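Local coordinates for protein amidase, hydantoinase/carbamoylase family (Burkholderia ambifaria, PDB 5TP4) that probably hydrolyses N-carbamoyl-L-amino acids to the free L-amino acids, as a zinc-dependent amidase of the peptidase M20 family, at residues Ala61-Val65 against Phe74-Asp78; Asp225-Gly230 against Val323-Ile327; Asp94-Glu98 against Glu137-Arg141. All coordinates share one frame; numbering follows the deposited sequence.

Interaction 1: residues Ala61-Val65 against Phe74-Asp78; sequences AGMTV and FARRD. With EDO (1,2-ethanediol), chain U.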
loop_
_atom_site.group_PDB
_atom_site.type_symbol
_atom_site.label_atom_id
_atom_site.label_comp_id
_atom_site.label_asym_id
_atom_site.label_seq_id
_atom_site.Cartn_x
_atom_site.Cartn_y
_atom_site.Cartn_z
ATOM N N ALA B 61 45.000 -27.288 -2.856
ATOM C CA ALA B 61 45.811 -26.315 -3.581
ATOM C C ALA B 61 47.003 -25.839 -2.749
ATOM O O ALA B 61 47.640 -24.832 -3.089
ATOM C CB ALA B 61 44.957 -25.112 -3.999
ATOM N N GLY B 62 47.296 -26.523 -1.656
ATOM C CA GLY B 62 48.511 -26.258 -0.902
ATOM C C GLY B 62 48.376 -25.186 0.141
ATOM O O GLY B 62 49.387 -24.794 0.740
ATOM N N MET B 63 47.169 -24.715 0.401
ATOM C CA MET B 63 46.912 -23.636 1.346
ATOM C C MET B 63 46.675 -24.185 2.753
ATOM O O MET B 63 46.304 -25.346 2.935
ATOM C CB MET B 63 45.691 -22.834 0.905
ATOM C CG MET B 63 45.787 -22.333 -0.549
ATOM S SD MET B 63 44.363 -21.354 -1.004
ATOM C CE MET B 63 44.924 -19.708 -0.546
ATOM N N THR B 64 46.869 -23.329 3.753
ATOM C CA THR B 64 46.434 -23.638 5.110
ATOM C C THR B 64 45.152 -22.854 5.381
ATOM O O THR B 64 44.960 -21.750 4.861
ATOM C CB THR B 64 47.505 -23.312 6.152
ATOM O OG1 THR B 64 47.867 -21.931 6.069
ATOM C CG2 THR B 64 48.747 -24.151 5.911
ATOM N N VAL B 65 44.251 -23.456 6.145
ATOM C CA VAL B 65 42.903 -22.922 6.338
ATOM C C VAL B 65 42.614 -22.807 7.825
ATOM O O VAL B 65 42.987 -23.684 8.608
ATOM C CB VAL B 65 41.836 -23.812 5.664
ATOM C CG1 VAL B 65 40.434 -23.228 5.889
ATOM C CG2 VAL B 65 42.099 -23.943 4.150
ATOM N N PHE B 74 39.466 -18.340 6.388
ATOM C CA PHE B 74 40.655 -17.832 5.711
ATOM C C PHE B 74 41.513 -18.955 5.170
ATOM O O PHE B 74 41.855 -19.881 5.901
ATOM C CB PHE B 74 41.534 -17.041 6.677
ATOM C CG PHE B 74 40.914 -15.757 7.106
ATOM C CD1 PHE B 74 40.087 -15.725 8.226
ATOM C CD2 PHE B 74 41.143 -14.587 6.389
ATOM C CE1 PHE B 74 39.509 -14.532 8.614
ATOM C CE2 PHE B 74 40.566 -13.381 6.792
ATOM C CZ PHE B 74 39.734 -13.364 7.889
ATOM N N ALA B 75 41.910 -18.846 3.916
ATOM C CA ALA B 75 42.883 -19.762 3.324
ATOM C C ALA B 75 44.137 -18.961 2.991
ATOM O O ALA B 75 44.048 -17.869 2.409
ATOM C CB ALA B 75 42.326 -20.424 2.059
ATOM N N ARG B 76 45.302 -19.497 3.348
ATOM C CA ARG B 76 46.555 -18.754 3.286
ATOM C C ARG B 76 47.523 -19.384 2.298
ATOM O O ARG B 76 47.748 -20.596 2.329
ATOM C CB ARG B 76 47.194 -18.717 4.670
ATOM C CG ARG B 76 48.638 -18.226 4.709
ATOM C CD ARG B 76 48.759 -16.728 4.609
ATOM N NE ARG B 76 50.147 -16.356 4.897
ATOM C CZ ARG B 76 50.523 -15.242 5.509
ATOM N NH1 ARG B 76 49.618 -14.347 5.893
ATOM N NH2 ARG B 76 51.819 -15.028 5.711
ATOM N N ARG B 77 48.111 -18.548 1.434
ATOM C CA ARG B 77 49.220 -18.933 0.565
ATOM C C ARG B 77 50.383 -17.988 0.841
ATOM O O ARG B 77 50.347 -16.830 0.422
ATOM C CB ARG B 77 48.821 -18.854 -0.912
ATOM C CG ARG B 77 49.887 -19.359 -1.883
ATOM C CD ARG B 77 49.327 -19.280 -3.306
ATOM N NE ARG B 77 50.038 -20.120 -4.275
ATOM C CZ ARG B 77 51.061 -19.721 -5.024
ATOM N NH1 ARG B 77 51.565 -18.495 -4.891
ATOM N NH2 ARG B 77 51.586 -20.559 -5.912
ATOM N N ASP B 78 51.410 -18.490 1.519
ATOM C CA ASP B 78 52.542 -17.656 1.907
ATOM C C ASP B 78 53.213 -17.071 0.671
ATOM O O ASP B 78 53.222 -17.678 -0.403
ATOM C CB ASP B 78 53.583 -18.486 2.645
ATOM C CG ASP B 78 53.179 -18.856 4.063
ATOM O OD1 ASP B 78 52.281 -18.219 4.660
ATOM O OD2 ASP B 78 53.837 -19.770 4.585
HETATM C C1 EDO U . 51.729 -22.454 1.289
HETATM O O1 EDO U . 51.009 -21.970 0.145
HETATM C C2 EDO U . 50.813 -22.386 2.498
HETATM O O2 EDO U . 50.857 -21.039 2.966
HETATM O O HOH W 1 50.669 -20.974 5.714
#

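Interaction 2: residues Asp225-Gly230 against Val323-Ile327; sequences DVRVTG and VQVAI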
loop_
_atom_site.group_PDB
_atom_site.type_symbol
_atom_site.label_atom_id
_atom_site.label_comp_id
_atom_site.label_asym_id
_atom_site.label_seq_id
_atom_site.Cartn_x
_atom_site.Cartn_y
_atom_site.Cartn_z
ATOM N N ASP B 225 10.846 8.061 5.783
ATOM C CA ASP B 225 9.438 7.742 5.956
ATOM C C ASP B 225 8.656 9.017 5.725
ATOM O O ASP B 225 8.954 10.046 6.348
ATOM C CB ASP B 225 9.134 7.232 7.367
ATOM C CG ASP B 225 9.800 5.927 7.674
ATOM O OD1 ASP B 225 9.917 5.085 6.773
ATOM O OD2 ASP B 225 10.192 5.738 8.838
ATOM N N VAL B 226 7.640 8.946 4.873
ATOM C CA VAL B 226 6.791 10.089 4.586
ATOM C C VAL B 226 5.368 9.743 5.001
ATOM O O VAL B 226 4.870 8.656 4.681
ATOM C CB VAL B 226 6.837 10.478 3.098
ATOM C CG1 VAL B 226 6.023 11.725 2.883
ATOM C CG2 VAL B 226 8.277 10.698 2.632
ATOM N N ARG B 227 4.707 10.682 5.671
ATOM C CA ARG B 227 3.305 10.519 6.009
ATOM C C ARG B 227 2.549 11.776 5.607
ATOM O O ARG B 227 2.920 12.886 6.000
ATOM C CB ARG B 227 3.134 10.221 7.493
ATOM C CG ARG B 227 1.708 9.888 7.871
ATOM C CD ARG B 227 1.723 9.230 9.238
ATOM N NE ARG B 227 0.421 8.677 9.612
ATOM C CZ ARG B 227 0.187 8.103 10.786
ATOM N NH1 ARG B 227 1.169 8.024 11.681
ATOM N NH2 ARG B 227 -1.015 7.613 11.067
ATOM N N VAL B 228 1.488 11.605 4.827
ATOM C CA VAL B 228 0.669 12.719 4.363
ATOM C C VAL B 228 -0.701 12.595 5.013
ATOM O O VAL B 228 -1.317 11.524 4.970
ATOM C CB VAL B 228 0.545 12.723 2.828
ATOM C CG1 VAL B 228 -0.190 13.965 2.363
ATOM C CG2 VAL B 228 1.937 12.648 2.191
ATOM N N THR B 229 -1.171 13.676 5.619
ATOM C CA THR B 229 -2.432 13.671 6.350
ATOM C C THR B 229 -3.418 14.602 5.668
ATOM O O THR B 229 -3.104 15.767 5.404
ATOM C CB THR B 229 -2.227 14.101 7.808
ATOM O OG1 THR B 229 -1.236 13.264 8.406
ATOM C CG2 THR B 229 -3.509 13.952 8.579
ATOM N N GLY B 230 -4.615 14.093 5.397
ATOM C CA GLY B 230 -5.681 14.918 4.862
ATOM C C GLY B 230 -6.945 14.677 5.660
ATOM O O GLY B 230 -6.918 14.531 6.874
ATOM N N VAL B 323 -3.082 19.804 2.807
ATOM C CA VAL B 323 -2.794 18.598 3.583
ATOM C C VAL B 323 -1.536 18.874 4.391
ATOM O O VAL B 323 -0.937 19.947 4.266
ATOM C CB VAL B 323 -2.630 17.329 2.705
ATOM C CG1 VAL B 323 -3.926 17.039 1.928
ATOM C CG2 VAL B 323 -1.456 17.438 1.750
ATOM N N GLN B 324 -1.151 17.933 5.243
ATOM C CA GLN B 324 0.059 18.043 6.050
ATOM C C GLN B 324 0.993 16.905 5.671
ATOM O O GLN B 324 0.544 15.823 5.284
ATOM C CB GLN B 324 -0.235 17.972 7.556
ATOM C CG GLN B 324 -1.261 18.999 8.084
ATOM C CD GLN B 324 -2.718 18.569 7.837
ATOM O OE1 GLN B 324 -3.101 17.426 8.109
ATOM N NE2 GLN B 324 -3.529 19.488 7.312
ATOM N N VAL B 325 2.298 17.149 5.774
ATOM C CA VAL B 325 3.271 16.128 5.409
ATOM C C VAL B 325 4.382 16.147 6.441
ATOM O O VAL B 325 4.812 17.210 6.904
ATOM C CB VAL B 325 3.810 16.296 3.968
ATOM C CG1 VAL B 325 4.519 17.655 3.771
ATOM C CG2 VAL B 325 4.726 15.107 3.600
ATOM N N ALA B 326 4.793 14.959 6.856
ATOM C CA ALA B 326 5.911 14.796 7.768
ATOM C C ALA B 326 6.918 13.852 7.135
ATOM O O ALA B 326 6.537 12.822 6.583
ATOM C CB ALA B 326 5.434 14.249 9.105
ATOM N N ILE B 327 8.202 14.202 7.208
ATOM C CA ILE B 327 9.252 13.417 6.569
ATOM C C ILE B 327 10.322 13.135 7.606
ATOM O O ILE B 327 10.914 14.068 8.169
ATOM C CB ILE B 327 9.861 14.134 5.355
ATOM C CG1 ILE B 327 8.792 14.329 4.272
ATOM C CG2 ILE B 327 11.066 13.361 4.840
ATOM C CD1 ILE B 327 9.239 15.214 3.127
#

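Interaction 3: residues Asp94-Glu98 against Glu137-Arg141; sequences DTQPE and EEGAR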
loop_
_atom_site.group_PDB
_atom_site.type_symbol
_atom_site.label_atom_id
_atom_site.label_comp_id
_atom_site.label_asym_id
_atom_site.label_seq_id
_atom_site.Cartn_x
_atom_site.Cartn_y
_atom_site.Cartn_z
ATOM N N ASP B 94 27.785 -17.798 2.084
ATOM C CA ASP B 94 26.407 -17.914 2.538
ATOM C C ASP B 94 25.445 -17.199 1.578
ATOM O O ASP B 94 25.844 -16.383 0.737
ATOM C CB ASP B 94 26.257 -17.381 3.977
ATOM C CG ASP B 94 26.373 -15.857 4.080
ATOM O OD1 ASP B 94 27.459 -15.300 3.779
ATOM O OD2 ASP B 94 25.374 -15.220 4.515
ATOM N N THR B 95 24.154 -17.529 1.700
ATOM C CA THR B 95 23.155 -17.067 0.736
ATOM C C THR B 95 21.929 -16.523 1.447
ATOM O O THR B 95 21.726 -16.723 2.650
ATOM C CB THR B 95 22.683 -18.201 -0.196
ATOM O OG1 THR B 95 21.919 -19.155 0.571
ATOM C CG2 THR B 95 23.882 -18.923 -0.838
ATOM N N GLN B 96 21.077 -15.890 0.649
ATOM C CA GLN B 96 19.698 -15.620 1.021
ATOM C C GLN B 96 18.917 -16.935 1.101
ATOM O O GLN B 96 19.415 -17.987 0.685
ATOM C CB GLN B 96 19.067 -14.680 -0.003
ATOM C CG GLN B 96 19.612 -13.276 0.076
ATOM C CD GLN B 96 19.050 -12.520 1.261
ATOM O OE1 GLN B 96 17.872 -12.672 1.607
ATOM N NE2 GLN B 96 19.890 -11.718 1.907
ATOM N N PRO B 97 17.677 -16.905 1.623
ATOM C CA PRO B 97 16.841 -18.118 1.591
ATOM C C PRO B 97 16.715 -18.754 0.221
ATOM O O PRO B 97 16.665 -19.987 0.107
ATOM C CB PRO B 97 15.485 -17.602 2.091
ATOM C CG PRO B 97 15.855 -16.540 3.044
ATOM C CD PRO B 97 17.054 -15.845 2.436
ATOM N N GLU B 98 16.623 -17.941 -0.820
ATOM C CA GLU B 98 16.589 -18.408 -2.203
ATOM C C GLU B 98 17.679 -17.639 -2.947
ATOM O O GLU B 98 17.406 -16.651 -3.629
ATOM C CB GLU B 98 15.211 -18.198 -2.803
ATOM C CG GLU B 98 15.067 -18.720 -4.217
ATOM C CD GLU B 98 15.199 -20.231 -4.311
ATOM O OE1 GLU B 98 14.507 -20.955 -3.556
ATOM O OE2 GLU B 98 16.006 -20.687 -5.148
ATOM N N GLU B 137 27.411 -12.736 5.568
ATOM C CA GLU B 137 27.343 -11.517 4.768
ATOM C C GLU B 137 25.898 -11.119 4.479
ATOM O O GLU B 137 25.582 -9.927 4.406
ATOM C CB GLU B 137 28.122 -11.705 3.454
ATOM C CG GLU B 137 28.122 -10.461 2.522
ATOM C CD GLU B 137 26.853 -10.311 1.692
ATOM O OE1 GLU B 137 26.048 -11.258 1.635
ATOM O OE2 GLU B 137 26.655 -9.236 1.091
ATOM N N GLU B 138 25.002 -12.099 4.324
ATOM C CA GLU B 138 23.680 -11.802 3.789
ATOM C C GLU B 138 22.734 -11.116 4.772
ATOM O O GLU B 138 21.751 -10.519 4.328
ATOM C CB GLU B 138 23.037 -13.087 3.273
ATOM C CG GLU B 138 23.694 -13.600 1.999
ATOM C CD GLU B 138 23.353 -12.777 0.747
ATOM O OE1 GLU B 138 22.601 -11.774 0.837
ATOM O OE2 GLU B 138 23.822 -13.160 -0.351
ATOM N N GLY B 139 22.978 -11.200 6.079
ATOM C CA GLY B 139 22.059 -10.593 7.028
ATOM C C GLY B 139 20.660 -11.187 7.056
ATOM O O GLY B 139 19.709 -10.504 7.454
ATOM N N ALA B 140 20.500 -12.442 6.638
ATOM C CA ALA B 140 19.185 -13.078 6.596
ATOM C C ALA B 140 18.893 -13.844 7.887
ATOM O O ALA B 140 17.874 -13.604 8.549
ATOM C CB ALA B 140 19.095 -14.017 5.382
ATOM N N ARG B 141 19.768 -14.786 8.249
ATOM C CA ARG B 141 19.546 -15.550 9.471
ATOM C C ARG B 141 19.846 -14.717 10.703
ATOM O O ARG B 141 19.089 -14.755 11.679
ATOM C CB ARG B 141 20.395 -16.816 9.474
ATOM C CG ARG B 141 20.182 -17.638 10.739
ATOM C CD ARG B 141 20.884 -18.956 10.696
ATOM N NE ARG B 141 20.687 -19.651 11.968
ATOM C CZ ARG B 141 21.451 -20.647 12.404
ATOM N NH1 ARG B 141 22.469 -21.075 11.663
ATOM N NH2 ARG B 141 21.201 -21.202 13.582
HETATM O O HOH W 2 22.329 -14.996 -1.864
#

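Interaction 1: residues Ala61-Val65 against Phe74-Asp78
Thr64 tucks OG1 between its own backbone N and carbonyl carbon (chi1 58°), while Arg76 sends CG out anti to its backbone N (chi1 168°), and these two torsions lay the side chains alongside each other, pointing the same way, with Thr64 OG1 3.6 Å from Arg76 CB. Beneath them runs an antiparallel hydrogen-bonded pair. Arg76 N donates to Thr64 O at 2.7 Å, whereas the return bond from Thr64 N to Arg76 O is longer, 3.2 Å. On the other face Val65 and Ala75 form a non-hydrogen-bonded pair, with Val65 CG2 4.1 Å from Ala75 CB. Met63 joins them: in the conformer described, one of two modelled, its thioether bends at chi3 and sets CE 3.7 Å from Ala75 CB. The Met63 side chain also touches Cys58 of helix 45-60 and Val115 of helix 105-121.

A molecule of ethanediol, probably from the crystallisation liquor, sits beside the strands: its O2 gives a hydrogen bond to Arg76 O and accepts one from Asp78 N at 3.0 Å; a water bridges O2 to Thr64 OG1. Asp78 OD1 meets the guanidinium edge of Arg76 in plane, 2.8 Å from NE, in a salt bridge, and Glu130 takes NH1 of the same arginine. Arg77 turns instead to Asn119 and the carbonyl of Ile123. Gly62, with positive phi, is the C-prime residue of a Schellman motif that ends helix 45-60, and only Met63 separates this cap from the strand. The whole is a beta hairpin, strands 64-67 and 73-77, at one margin of the large mixed sheet.

Interaction 2: residues Asp225-Gly230 against Val323-Ile327
Strand 225-229 and strand 324-327 run antiparallel at 167°, their axes 4.7 Å apart, with four backbone hydrogen bonds closing two rings. Arg227 N donates to Ala326 O at 3.0 Å, and Ala326 N returns a bond to Arg227 O at 2.9 Å; Thr229 and Gln324 exchange the other pair, the bond from Thr229 N to Gln324 O measuring 2.8 Å. The non-hydrogen-bonded pair Val228 with Val325 lies between them, and Val226 with Ile327 follows beyond Arg227; their side chains share one face.

That face is a run of branched aliphatic groups. Val325 holds CG1 between its backbone N and carbonyl carbon (chi1 60°), which leaves CG2 anti to N and facing the partner strand, where this single methyl packs 3.7 Å from Val226 CG1 and 4.0 Å from Val228 CG2. Val226 and Ile327 lie side by side, while Val228 CG1 reaches diagonally to Val323 CG2, also at 3.7 Å. Arg227, on the face opposite the valines, pairs with Asp288, and Asp225 forms a salt bridge with Arg282 of the second subunit.

The aliphatic face is covered by two helices, 246-262 pressing on Val228 and Val323 and 300-321 on Val325 and Ile327, and strand 288-297 continues the sheet beyond strand 225-229 through backbone bonds to Val226 and Val228.

Interaction 3: residues Asp94-Glu98 against Glu137-Arg141
The shortest direct polar bond across this contact runs from Gln96 NE2 to Glu138 OE1, 2.9 Å long and nearly straight at 169°. It belongs to the zinc site of an M20-family hydrolase, where the loop after strand 87-91, carrying the His-x-Asp sequence of His92 and Asp94, meets the loop after strand 129-133, carrying Glu137 and Glu138. Glu138 is a zinc ligand, and a zinc ion lies about 2 Å from its side chain. The Gln96 chain bends at chi2; Glu138 OE1 lies in the plane of the Gln96 amide, while NE2 comes to it from above the carboxylate plane, and the two planes stand 83° apart.

Asp94 illustrates a second-shell residue ordering the first shell. With CG between backbone N and carbonyl carbon (chi1 71°), its carboxylate is turned to face two successive amides. Glu137 N reaches Asp94 OD1 at 3.1 Å, on the syn side and somewhat out of plane; Glu138 N reaches Asp94 OD2, also at 3.1 Å, on its syn lone pair. One carboxylate thereby fixes the backbone of both glutamates. At the outer end Pro97 CD rests 4.0 Å from Ala140 CB. A water adds a further link between the loops, accepting from Gln96 N at 2.9 Å and donating to Glu138 OE2 at 2.8 Å.

Overall arrangement
Along the chain the contacts follow in series: interaction 1 closes, then interaction 3, then interaction 2. Interactions 1 and 2 reach the same large branched sheet yet lie on opposite sides of the chain's centre, their centres about 56 Å apart. Interaction 3 lies about 26 Å from interaction 1 and about 34 Å from interaction 2, centre to centre, and none touches another. The hairpin of interaction 1 pairs through strand 73-77 with strand 129-133, which lies beside strand 87-91; the loops after these two strands make interaction 3. Thus one sheet links an outer edge to the zinc site, while 225-230 with 323-327 lies in a remote part that also meets the second subunit.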